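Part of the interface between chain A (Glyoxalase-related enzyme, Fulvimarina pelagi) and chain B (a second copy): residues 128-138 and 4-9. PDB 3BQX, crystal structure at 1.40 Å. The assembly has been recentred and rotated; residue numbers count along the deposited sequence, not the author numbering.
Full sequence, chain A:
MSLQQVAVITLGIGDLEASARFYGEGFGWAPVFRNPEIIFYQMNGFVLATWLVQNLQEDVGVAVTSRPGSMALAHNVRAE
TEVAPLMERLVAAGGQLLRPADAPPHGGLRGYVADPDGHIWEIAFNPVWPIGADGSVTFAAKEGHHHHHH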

# COMPACT_ATOMS: atom_id res chain seq x y z
N VAL A 128 12.39 -3.08 16.85
CA VAL A 128 11.28 -3.30 17.76
C VAL A 128 10.16 -4.13 17.16
O VAL A 128 9.47 -4.86 17.88
CB VAL A 128 10.71 -1.95 18.26
CG1 VAL A 128 9.60 -2.19 19.26
CG2 VAL A 128 11.82 -1.12 18.90
N TRP A 129 9.97 -4.04 15.85
CA TRP A 129 8.92 -4.80 15.16
C TRP A 129 9.47 -6.09 14.56
O TRP A 129 10.30 -6.07 13.65
CB TRP A 129 8.31 -3.95 14.04
CG TRP A 129 7.59 -2.71 14.49
CD1 TRP A 129 7.68 -2.11 15.71
CD2 TRP A 129 6.74 -1.89 13.69
NE1 TRP A 129 6.93 -0.95 15.72
CE2 TRP A 129 6.34 -0.80 14.49
CE3 TRP A 129 6.26 -1.97 12.38
CZ2 TRP A 129 5.50 0.21 14.02
CZ3 TRP A 129 5.42 -0.97 11.91
CH2 TRP A 129 5.05 0.11 12.73
N PRO A 130 9.00 -7.24 15.06
CA PRO A 130 9.45 -8.54 14.56
C PRO A 130 9.16 -8.79 13.08
O PRO A 130 8.10 -8.43 12.57
CB PRO A 130 8.71 -9.53 15.46
CG PRO A 130 8.53 -8.77 16.73
CD PRO A 130 8.14 -7.40 16.24
N ILE A 131 10.12 -9.41 12.39
CA ILE A 131 9.98 -9.76 10.99
C ILE A 131 10.05 -11.29 10.94
O ILE A 131 11.09 -11.88 11.24
CB ILE A 131 11.12 -9.18 10.12
CG1 ILE A 131 11.17 -7.66 10.25
CG2 ILE A 131 10.92 -9.58 8.67
CD1 ILE A 131 12.29 -7.00 9.45
N GLY A 132 8.93 -11.92 10.57
CA GLY A 132 8.87 -13.37 10.52
C GLY A 132 9.67 -14.06 9.43
O GLY A 132 10.26 -13.41 8.57
N ALA A 133 9.67 -15.39 9.47
CA ALA A 133 10.40 -16.20 8.51
C ALA A 133 10.13 -15.80 7.06
O ALA A 133 11.06 -15.74 6.25
CB ALA A 133 10.06 -17.68 8.71
N ASP A 134 8.87 -15.54 6.72
CA ASP A 134 8.54 -15.14 5.36
C ASP A 134 7.96 -13.74 5.31
O ASP A 134 6.86 -13.52 4.80
CB ASP A 134 7.56 -16.13 4.73
CG ASP A 134 8.25 -17.38 4.21
OD1 ASP A 134 8.83 -18.12 5.03
OD2 ASP A 134 8.21 -17.61 2.98
N GLY A 135 8.71 -12.78 5.85
CA GLY A 135 8.26 -11.41 5.87
C GLY A 135 7.46 -11.12 7.11
O GLY A 135 8.02 -10.88 8.18
N SER A 136 6.14 -11.16 6.98
CA SER A 136 5.21 -10.91 8.08
C SER A 136 5.78 -10.00 9.16
O SER A 136 6.50 -10.45 10.05
CB SER A 136 4.74 -12.22 8.71
OG SER A 136 5.82 -12.89 9.35
N VAL A 137 5.46 -8.72 9.06
CA VAL A 137 5.91 -7.73 10.03
C VAL A 137 4.77 -7.47 11.02
O VAL A 137 3.61 -7.29 10.62
CB VAL A 137 6.30 -6.40 9.33
CG1 VAL A 137 6.63 -5.34 10.36
CG2 VAL A 137 7.48 -6.65 8.40
N THR A 138 5.09 -7.45 12.30
CA THR A 138 4.08 -7.21 13.31
C THR A 138 4.48 -6.08 14.24
O THR A 138 5.62 -5.99 14.68
CB THR A 138 3.82 -8.48 14.16
OG1 THR A 138 5.05 -8.93 14.72
CG2 THR A 138 3.23 -9.58 13.30
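Chain B 4-9: QQVAVI

No hydrogen bond joins these two stretches, although Gly135(A) and Val137(A) run in step with Gln5(B) and Ala7(B): the contact between them is packing, mostly of side chains, with the backbone CA of Gly135(A) also taking part; together they bury 243 Å² summed over both sides. The register advances in the same sense on both chains, with CA of Gly135(A) 5.8 Å from CA of Gln5(B) and CA of Val137(A) 5.5 Å from CA of Ala7(B).

Chain A supplies a hairpin. Within it Gly132(A) N donates to Ser136(A) O at 2.9 Å and Thr138(A) N to Pro130(A) O at 3.2 Å, while a weak bond from Gly135(A) N to Gly132(A) O, 3.2 Å, closes the turn. Gly135(A) has phi/psi of 89/-98°, where a CB would be jammed against the preceding carbonyl. Chain B is extended through Gln5(B) and Val6(B), breaks at Ala7(B) (-90/-36°), and becomes extended again at Val8(B), where a strand begins.

The CA-to-CB bond of Gln5(B) points toward chain A, with chi1 t and chi2 at -119°, between wells. Its CG lies 4.4 Å from Gly135(A) CA, and its NE2 comes 3.8 Å from Ile131(A) CG2 and 3.7 Å from Val137(A) CG2. These are contacts of an amide with methyl groups; OE1 and NE2 of this side chain are hydrogen-bonded elsewhere in the structure. The CA-to-CB bond of Val137(A), chi1 t, likewise points toward chain B, and the same CG2 meets Ala7(B) CB at 3.7 Å, so one methyl touches both residues. The CA-to-CB bond of Val6(B), between them, points away from chain A. Farther along, Val8(B) CG2 reaches Trp129(A) CZ3 at 3.5 Å, approaching the indole obliquely; the tryptophan, chi1 m, directs its CA-to-CB bond toward chain B, whereas that of Val8(B) runs sideways.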

# COMPACT_ATOMS: atom_id res chain seq x y z
N GLN B 4 10.83 -10.08 -0.82
CA GLN B 4 9.66 -9.37 -1.31
C GLN B 4 8.72 -9.06 -0.15
O GLN B 4 7.78 -9.80 0.15
CB GLN B 4 9.00 -10.21 -2.40
CG GLN B 4 9.97 -10.39 -3.56
CD GLN B 4 9.41 -11.17 -4.73
OE1 GLN B 4 8.19 -11.35 -4.87
NE2 GLN B 4 10.30 -11.62 -5.60
N GLN B 5 8.97 -7.91 0.47
CA GLN B 5 8.22 -7.48 1.64
C GLN B 5 7.89 -6.00 1.74
O GLN B 5 8.68 -5.14 1.36
CB GLN B 5 9.01 -7.89 2.89
CG GLN B 5 8.47 -7.36 4.22
CD GLN B 5 9.46 -6.46 4.95
OE1 GLN B 5 9.58 -5.27 4.65
NE2 GLN B 5 10.18 -7.03 5.91
N VAL B 6 6.69 -5.73 2.24
CA VAL B 6 6.25 -4.37 2.51
C VAL B 6 5.93 -4.50 3.99
O VAL B 6 5.15 -5.36 4.37
CB VAL B 6 4.97 -3.97 1.74
CG1 VAL B 6 4.37 -2.70 2.35
CG2 VAL B 6 5.32 -3.72 0.28
N ALA B 7 6.56 -3.67 4.82
CA ALA B 7 6.37 -3.71 6.26
C ALA B 7 5.23 -2.80 6.72
O ALA B 7 4.51 -3.12 7.67
CB ALA B 7 7.67 -3.30 6.96
N VAL B 8 5.09 -1.66 6.06
CA VAL B 8 4.06 -0.70 6.43
C VAL B 8 3.53 0.04 5.21
O VAL B 8 4.31 0.39 4.33
CB VAL B 8 4.61 0.40 7.38
CG1 VAL B 8 3.48 1.29 7.86
CG2 VAL B 8 5.35 -0.22 8.54
N ILE B 9 2.22 0.24 5.17
CA ILE B 9 1.59 1.04 4.12
C ILE B 9 1.19 2.27 4.92
O ILE B 9 0.39 2.17 5.85
CB ILE B 9 0.29 0.44 3.55
CG1 ILE B 9 0.57 -0.88 2.85
CG2 ILE B 9 -0.37 1.45 2.59
CD1 ILE B 9 -0.68 -1.57 2.33